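N-methyltransferase (Streptoalloteichus sp. ATCC 53650, PDB 5BSZ) probably transfers a methyl group from S-adenosylmethionine to an amino nitrogen of a deoxysugar destined for kedarcidin. Local coordinates at residues A[51-56]-A[110-115]; A[71-76]-A[93-98]; A[184-189]-A[203-208]. All blocks are in the same frame, centred on the assembly; numbering follows the deposited sequence. Where two conformers were deposited one is given.

Going from the N terminus, residues 51-56 open contact 1, which closes only when 110-115 return as the neighbouring parallel strand. Inside that loop the whole of contact 2 forms and closes: 71-76 runs through helix 79-88 to 93-98. Strands 50-54 and 71-76 are themselves neighbours, with Leu51 O 2.9 Å from Ala73 N, probably a hydrogen bond, so the two contacts occupy four consecutive strands of the mixed sheet in the order 94-96, 71-76, 50-54, 110-113, and both reach S-adenosyl-L-homocysteine. Contact 3 follows in series as a hairpin, 184-189 against 203-208, in a separate antiparallel sheet; its centre lies about 22 Å from that of contact 1 and about 25 Å from that of contact 2.

Contact 1: residues A[51-56]-A[110-115]; sequences LLDVAC and AVCCLT. With SAH (S-adenosyl-L-homocysteine), chain B.
Cys112 sits between Leu51 and Asp53 on one face of the sheet. Its SG lies between the backbone N and the carbonyl carbon (chi1 62°), with Leu51 CD2 at 4.0 Å from SG and Asp53 OD1 at 3.4 Å from it. A cysteine suits this place, being compact and apolar enough to pack on the leucine methyl. On the other face Val111 CG1 meets Val54 CG2 at 3.9 Å, the two branched side chains crossing obliquely, and Met134 of helix 124-135 packs on both. Parallel strand bonds join the backbones, among them Val54 N to Cys112 O at 2.8 Å. Beyond Val54 the strands part, and a water fills the fork, accepting from Leu114 N at 2.7 Å and lying 2.7 Å from Val54 O, with Asp53 OD1 also beside it. Thr115 turns its hydroxyl to the carboxylate of S-adenosyl-L-homocysteine, although the modelled fit there is too tight to be exact; a valine here would probably take away the hydroxyl facing that carboxylate and Leu114 O. As in other Rossmann-like methyltransferases, main-chain carbonyls in the loops just beyond the two strands receive the ligand's amino group, which donates to Ala55 O at 2.8 Å and weakly to Leu114 O.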
# COMPACT_ATOMS: atom_id res chain seq x y z
N LEU A 51 -40.72 16.15 4.51
CA LEU A 51 -39.57 15.61 5.29
C LEU A 51 -38.26 15.93 4.58
O LEU A 51 -38.11 15.75 3.35
CB LEU A 51 -39.71 14.11 5.48
CG LEU A 51 -38.57 13.45 6.30
CD1 LEU A 51 -39.12 12.37 7.20
CD2 LEU A 51 -37.50 12.88 5.41
N LEU A 52 -37.29 16.39 5.37
CA LEU A 52 -35.91 16.51 4.93
C LEU A 52 -34.95 15.54 5.65
O LEU A 52 -34.96 15.47 6.87
CB LEU A 52 -35.46 17.93 5.18
CG LEU A 52 -33.96 18.19 4.98
CD1 LEU A 52 -33.59 18.21 3.52
CD2 LEU A 52 -33.41 19.42 5.64
N ASP A 53 -34.22 14.73 4.88
CA ASP A 53 -33.21 13.80 5.40
C ASP A 53 -31.80 14.36 5.15
O ASP A 53 -31.34 14.52 4.00
CB ASP A 53 -33.40 12.40 4.83
CG ASP A 53 -32.44 11.35 5.42
OD1 ASP A 53 -31.99 11.56 6.58
OD2 ASP A 53 -32.16 10.33 4.72
N VAL A 54 -31.14 14.69 6.25
CA VAL A 54 -29.84 15.37 6.27
C VAL A 54 -28.71 14.35 6.39
O VAL A 54 -28.71 13.52 7.29
CB VAL A 54 -29.76 16.38 7.42
CG1 VAL A 54 -28.40 17.05 7.46
CG2 VAL A 54 -30.89 17.41 7.30
N ALA A 55 -27.76 14.42 5.44
CA ALA A 55 -26.72 13.40 5.19
C ALA A 55 -27.33 12.09 4.77
O ALA A 55 -27.04 11.06 5.36
CB ALA A 55 -25.76 13.24 6.37
N CYS A 56 -28.12 12.17 3.70
CA CYS A 56 -28.98 11.11 3.27
C CYS A 56 -28.25 9.96 2.51
O CYS A 56 -28.85 8.95 2.22
CB CYS A 56 -30.12 11.71 2.45
SG CYS A 56 -29.58 12.43 0.87
N ALA A 110 -41.02 17.51 9.15
CA ALA A 110 -40.00 16.72 9.89
C ALA A 110 -38.61 16.86 9.26
O ALA A 110 -38.45 17.00 8.03
CB ALA A 110 -40.37 15.26 9.85
N VAL A 111 -37.59 16.83 10.12
CA VAL A 111 -36.19 16.75 9.66
C VAL A 111 -35.53 15.55 10.38
O VAL A 111 -35.64 15.37 11.62
CB VAL A 111 -35.45 18.07 9.94
CG1 VAL A 111 -33.96 17.99 9.58
CG2 VAL A 111 -36.05 19.27 9.18
N CYS A 112 -34.84 14.71 9.61
CA CYS A 112 -34.11 13.63 10.26
C CYS A 112 -32.64 13.59 9.85
O CYS A 112 -32.23 14.09 8.79
CB CYS A 112 -34.81 12.28 10.05
SG CYS A 112 -34.94 11.76 8.32
N CYS A 113 -31.84 12.98 10.72
CA CYS A 113 -30.46 12.69 10.40
C CYS A 113 -30.14 11.32 10.99
O CYS A 113 -30.22 11.14 12.22
CB CYS A 113 -29.61 13.78 11.04
SG CYS A 113 -27.84 13.62 10.71
N LEU A 114 -29.86 10.36 10.13
CA LEU A 114 -29.95 8.96 10.52
C LEU A 114 -28.58 8.27 10.60
O LEU A 114 -27.60 8.77 10.05
CB LEU A 114 -30.84 8.22 9.54
CG LEU A 114 -32.28 8.73 9.49
CD1 LEU A 114 -33.08 7.95 8.47
CD2 LEU A 114 -32.95 8.64 10.85
N THR A 115 -28.58 7.10 11.23
CA THR A 115 -27.44 6.21 11.37
C THR A 115 -26.18 6.84 11.92
O THR A 115 -25.08 6.53 11.50
CB THR A 115 -27.18 5.45 10.06
OG1 THR A 115 -26.74 6.36 9.06
CG2 THR A 115 -28.43 4.95 9.60
N SAH B . -27.98 8.77 6.68
CA SAH B . -27.34 7.85 5.67
CB SAH B . -25.85 8.13 5.41
CG SAH B . -24.76 7.25 5.98
SD SAH B . -23.08 7.63 5.60
C SAH B . -27.72 6.47 6.11
O SAH B . -28.25 6.21 7.19
OXT SAH B . -27.65 5.58 5.32
C5' SAH B . -22.80 9.27 6.20
C4' SAH B . -23.08 10.29 5.08
O4' SAH B . -22.92 11.63 5.57
C3' SAH B . -22.10 10.19 3.92
O3' SAH B . -22.87 9.97 2.74
C2' SAH B . -21.38 11.52 3.80
O2' SAH B . -21.18 11.93 2.42
C1' SAH B . -22.31 12.43 4.57
N9 SAH B . -21.66 13.60 5.20
C8 SAH B . -20.46 13.64 5.85
N7 SAH B . -20.20 14.90 6.27
C5 SAH B . -21.23 15.67 5.84
C6 SAH B . -21.56 17.09 5.93
N6 SAH B . -20.68 17.86 6.59
N1 SAH B . -22.73 17.49 5.39
C2 SAH B . -23.55 16.67 4.72
N3 SAH B . -23.33 15.35 4.59
C4 SAH B . -22.21 14.81 5.13
O HOH W 1 -29.68 10.96 7.47

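Contact 2: residues A[71-76]-A[93-98]; sequences DAAGVE and PVHQAD. With SAH (S-adenosyl-L-homocysteine), chain B.
Gly74, suited to its place by having no side chain, lets Val94 come unusually near, their CA atoms only 4.3 Å apart, where a CB on Gly74 would lie 3.3 Å from Val94 CG1. The two strands belong to a beta-alpha-beta unit of the Rossmann-like methyltransferase domain, joined through helix 79-88, whose Ala85 packs on Val94. Gly74 N and Gly74 O both bond across the pair, to Pro93 O and from His95 N; the second donor stands 40° above the plane of the carbonyl it reaches. Pro93 has no N-H to give; it bonds through its carbonyl and lays its ring against Ala73 CB. On the other face the His95 ring turns its edge to the neighbouring strand, with CD2 at 3.4 Å from Gly74 O and Ala73 CB also near the ring plane. Further on, Val75 CG1 lies 3.5 Å from Ala97 O and packs more loosely on the small Ala97 CB.

At the carboxyl end Glu76 reaches the ribose of S-adenosyl-L-homocysteine, its chain bent at chi2 (5°). Its carboxylate takes one hydroxyl on each oxygen, O3' on OE1 at 2.8 Å and O2' on OE2 at 2.6 Å, while Gly57 N and Ser78 N also bond to OE1 and OE2 and so fix the group's rotation. Asp98 reads the adenine: ligand N6 donates to Asp98 OD1 at 2.9 Å in an almost straight bond of 175°.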
# COMPACT_ATOMS: atom_id res chain seq x y z
N ASP A 71 -43.65 15.12 -0.04
CA ASP A 71 -42.92 16.38 -0.36
C ASP A 71 -41.59 16.29 0.44
O ASP A 71 -41.49 16.72 1.59
CB ASP A 71 -43.80 17.57 0.02
CG ASP A 71 -43.10 18.92 0.02
OD1 ASP A 71 -42.09 19.09 -0.70
OD2 ASP A 71 -43.55 19.84 0.76
N ALA A 72 -40.58 15.71 -0.20
CA ALA A 72 -39.35 15.32 0.52
C ALA A 72 -38.12 15.94 -0.13
O ALA A 72 -38.14 16.34 -1.32
CB ALA A 72 -39.21 13.80 0.53
N ALA A 73 -37.02 15.96 0.64
CA ALA A 73 -35.74 16.40 0.11
C ALA A 73 -34.60 15.75 0.88
O ALA A 73 -34.80 15.23 1.99
CB ALA A 73 -35.55 17.92 0.17
N GLY A 74 -33.43 15.82 0.26
CA GLY A 74 -32.19 15.37 0.95
C GLY A 74 -31.13 16.44 0.98
O GLY A 74 -31.15 17.38 0.17
N VAL A 75 -30.16 16.29 1.89
CA VAL A 75 -28.96 17.10 1.92
C VAL A 75 -27.81 16.11 1.97
O VAL A 75 -27.87 15.14 2.77
CB VAL A 75 -28.92 18.02 3.14
CG1 VAL A 75 -27.52 18.46 3.50
CG2 VAL A 75 -29.79 19.25 2.90
N GLU A 76 -26.82 16.30 1.10
CA GLU A 76 -25.63 15.40 1.06
C GLU A 76 -24.43 16.23 0.59
O GLU A 76 -24.53 16.93 -0.43
CB GLU A 76 -25.94 14.31 0.05
CG GLU A 76 -25.27 12.96 0.11
CD GLU A 76 -24.36 12.65 1.26
OE1 GLU A 76 -24.76 11.89 2.14
OE2 GLU A 76 -23.20 13.10 1.19
N PRO A 93 -35.60 16.60 -4.63
CA PRO A 93 -34.31 17.21 -4.80
C PRO A 93 -33.37 16.71 -3.68
O PRO A 93 -33.82 16.54 -2.55
CB PRO A 93 -34.59 18.68 -4.65
CG PRO A 93 -35.82 18.76 -3.80
CD PRO A 93 -36.62 17.55 -4.16
N VAL A 94 -32.12 16.50 -4.05
CA VAL A 94 -31.02 16.29 -3.12
C VAL A 94 -30.02 17.39 -3.33
O VAL A 94 -29.42 17.55 -4.42
CB VAL A 94 -30.41 14.91 -3.32
CG1 VAL A 94 -29.45 14.60 -2.18
CG2 VAL A 94 -31.51 13.85 -3.31
N HIS A 95 -29.85 18.19 -2.29
CA HIS A 95 -29.04 19.38 -2.36
C HIS A 95 -27.61 19.07 -1.86
O HIS A 95 -27.43 18.37 -0.87
CB HIS A 95 -29.62 20.42 -1.40
CG HIS A 95 -31.06 20.74 -1.65
ND1 HIS A 95 -31.44 21.69 -2.59
CD2 HIS A 95 -32.20 20.33 -1.04
CE1 HIS A 95 -32.76 21.82 -2.56
NE2 HIS A 95 -33.24 20.99 -1.65
N GLN A 96 -26.61 19.61 -2.54
CA GLN A 96 -25.24 19.53 -2.09
C GLN A 96 -25.00 20.59 -1.05
O GLN A 96 -25.02 21.78 -1.38
CB GLN A 96 -24.27 19.69 -3.26
CG GLN A 96 -22.88 19.40 -2.75
CD GLN A 96 -21.73 19.71 -3.69
OE1 GLN A 96 -21.82 20.56 -4.57
NE2 GLN A 96 -20.62 19.05 -3.46
N ALA A 97 -24.92 20.20 0.22
CA ALA A 97 -24.70 21.15 1.29
C ALA A 97 -24.15 20.47 2.53
O ALA A 97 -24.18 19.24 2.67
CB ALA A 97 -25.95 21.92 1.64
N ASP A 98 -23.59 21.35 3.36
CA ASP A 98 -22.96 21.02 4.62
C ASP A 98 -24.00 21.03 5.73
O ASP A 98 -24.63 22.07 6.04
CB ASP A 98 -21.84 22.01 4.89
CG ASP A 98 -21.07 21.70 6.15
OD1 ASP A 98 -21.32 20.66 6.84
OD2 ASP A 98 -20.30 22.61 6.50
N SAH B . -27.98 8.77 6.68
CA SAH B . -27.34 7.85 5.67
CB SAH B . -25.85 8.13 5.41
CG SAH B . -24.76 7.25 5.98
SD SAH B . -23.08 7.63 5.60
C SAH B . -27.72 6.47 6.11
O SAH B . -28.25 6.21 7.19
OXT SAH B . -27.65 5.58 5.32
C5' SAH B . -22.80 9.27 6.20
C4' SAH B . -23.08 10.29 5.08
O4' SAH B . -22.92 11.63 5.57
C3' SAH B . -22.10 10.19 3.92
O3' SAH B . -22.87 9.97 2.74
C2' SAH B . -21.38 11.52 3.80
O2' SAH B . -21.18 11.93 2.42
C1' SAH B . -22.31 12.43 4.57
N9 SAH B . -21.66 13.60 5.20
C8 SAH B . -20.46 13.64 5.85
N7 SAH B . -20.20 14.90 6.27
C5 SAH B . -21.23 15.67 5.84
C6 SAH B . -21.56 17.09 5.93
N6 SAH B . -20.68 17.86 6.59
N1 SAH B . -22.73 17.49 5.39
C2 SAH B . -23.55 16.67 4.72
N3 SAH B . -23.33 15.35 4.59
C4 SAH B . -22.21 14.81 5.13

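Contact 3: residues A[184-189]-A[203-208]; sequences VSRHEA and SQVQDL. With EDO (1,2-ethanediol), chain C.
Arg186 runs alongside Asp207, both side chains pointing the same way from one face of the strand pair. Arg186 CB already lies 3.4 Å from Asp207 OD1. CG, placed anti to the backbone N (chi1 179°), touches Val205 CG1 at 3.6 Å, and the methylenes of CG and CD together lie against that valine, whose CG1 methyl suits the aliphatic stem lying across it. At chi3 (-71°) the chain bends, and NE donates to Asp207 OD1 at 2.7 Å. Beyond CZ, NH2 reaches Asp207 OD2 at 2.8 Å. This is a side-on, two-pronged salt bridge: each oxygen uses its syn lone pair, both bonds are almost straight, and guanidinium and carboxylate are nearly coplanar, 5° apart. The last nitrogen, NH1, reaches across the assembly, bonding to Met3 O of the third subunit and making a salt bridge with Asp13 of the fourth.

The strands form an antiparallel beta hairpin in which Arg186 and Asp207 are a non-hydrogen-bonded pair, flanked by the hydrogen-bonded pairs Ser185-Leu208 and His187-Gln206. Ser203, Gln204 and Val205 also pair with a strand of the second subunit, so the sheet continues across the interface.

On the opposite face His187 touches the bound thymidine. Its ring has Ser185 OG at its edge, 2.9 Å from NE2, a hydroxyl that also bonds to Trp149. Leu208 crosses the histidine at about a right angle and brings its CD1 to 4.0 Å from His187 NE2.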
# COMPACT_ATOMS: atom_id res chain seq x y z
N VAL A 184 -13.65 9.85 20.80
CA VAL A 184 -13.82 9.53 19.38
C VAL A 184 -13.79 8.04 19.14
O VAL A 184 -13.06 7.31 19.81
CB VAL A 184 -12.73 10.31 18.57
CG1 VAL A 184 -12.37 9.71 17.21
CG2 VAL A 184 -13.15 11.74 18.46
N SER A 185 -14.68 7.52 18.30
CA SER A 185 -14.49 6.15 17.79
C SER A 185 -13.88 6.27 16.37
O SER A 185 -14.24 7.13 15.58
CB SER A 185 -15.78 5.36 17.78
OG SER A 185 -16.84 5.98 17.03
N ARG A 186 -12.83 5.50 16.14
CA ARG A 186 -12.11 5.47 14.89
C ARG A 186 -12.38 4.19 14.17
O ARG A 186 -12.19 3.08 14.70
CB ARG A 186 -10.62 5.62 15.15
CG ARG A 186 -9.78 5.59 13.89
CD ARG A 186 -8.45 6.31 14.14
NE ARG A 186 -8.62 7.76 14.26
CZ ARG A 186 -7.64 8.61 14.48
NH1 ARG A 186 -6.40 8.16 14.61
NH2 ARG A 186 -7.87 9.90 14.47
N HIS A 187 -12.87 4.34 12.95
CA HIS A 187 -13.39 3.22 12.16
C HIS A 187 -12.51 2.95 10.94
O HIS A 187 -12.27 3.83 10.09
CB HIS A 187 -14.85 3.54 11.72
CG HIS A 187 -15.75 3.70 12.89
ND1 HIS A 187 -16.54 2.67 13.36
CD2 HIS A 187 -15.92 4.73 13.75
CE1 HIS A 187 -17.16 3.07 14.46
NE2 HIS A 187 -16.80 4.31 14.72
N GLU A 188 -11.95 1.75 10.87
CA GLU A 188 -11.15 1.37 9.68
C GLU A 188 -11.90 0.36 8.84
O GLU A 188 -12.40 -0.64 9.39
CB GLU A 188 -9.90 0.69 10.13
CG GLU A 188 -8.91 1.52 10.84
CD GLU A 188 -7.89 0.69 11.58
OE1 GLU A 188 -8.24 0.09 12.63
OE2 GLU A 188 -6.73 0.66 11.12
N ALA A 189 -12.00 0.61 7.54
CA ALA A 189 -12.66 -0.31 6.61
C ALA A 189 -11.67 -0.60 5.46
O ALA A 189 -11.12 0.33 4.89
CB ALA A 189 -13.92 0.32 6.02
N SER A 203 -8.99 1.46 1.19
CA SER A 203 -9.15 1.62 2.62
C SER A 203 -9.63 3.03 2.98
O SER A 203 -9.40 3.97 2.22
CB SER A 203 -7.88 1.26 3.32
OG SER A 203 -6.94 2.25 3.11
N GLN A 204 -10.29 3.10 4.12
CA GLN A 204 -10.80 4.35 4.67
C GLN A 204 -10.74 4.32 6.22
O GLN A 204 -10.98 3.29 6.86
CB GLN A 204 -12.23 4.56 4.17
CG GLN A 204 -12.85 5.86 4.66
CD GLN A 204 -14.19 6.18 4.03
OE1 GLN A 204 -15.23 6.05 4.67
NE2 GLN A 204 -14.17 6.63 2.79
N VAL A 205 -10.39 5.46 6.80
CA VAL A 205 -10.36 5.65 8.22
C VAL A 205 -11.21 6.90 8.51
O VAL A 205 -11.01 7.96 7.93
CB VAL A 205 -8.97 5.86 8.80
CG1 VAL A 205 -9.04 5.84 10.33
CG2 VAL A 205 -8.02 4.79 8.38
N GLN A 206 -12.18 6.73 9.40
CA GLN A 206 -13.09 7.81 9.73
C GLN A 206 -13.36 7.82 11.23
O GLN A 206 -13.49 6.77 11.87
CB GLN A 206 -14.37 7.77 8.88
CG GLN A 206 -15.55 6.98 9.45
CD GLN A 206 -16.77 6.90 8.53
OE1 GLN A 206 -16.81 6.09 7.59
NE2 GLN A 206 -17.79 7.68 8.82
N ASP A 207 -13.42 9.03 11.77
CA ASP A 207 -13.73 9.29 13.18
C ASP A 207 -15.19 9.72 13.33
O ASP A 207 -15.71 10.47 12.49
CB ASP A 207 -12.80 10.39 13.67
CG ASP A 207 -11.33 9.95 13.88
OD1 ASP A 207 -11.12 8.75 14.00
OD2 ASP A 207 -10.46 10.84 14.02
N LEU A 208 -15.83 9.30 14.43
CA LEU A 208 -17.09 9.83 14.91
C LEU A 208 -16.96 10.18 16.39
O LEU A 208 -16.32 9.43 17.15
CB LEU A 208 -18.14 8.75 14.74
CG LEU A 208 -18.49 8.32 13.29
CD1 LEU A 208 -19.32 7.07 13.26
CD2 LEU A 208 -19.21 9.45 12.56
C1 EDO C . -8.72 11.09 10.60
O1 EDO C . -9.68 11.79 11.43
C2 EDO C . -7.24 11.46 10.84
O2 EDO C . -6.98 12.64 11.64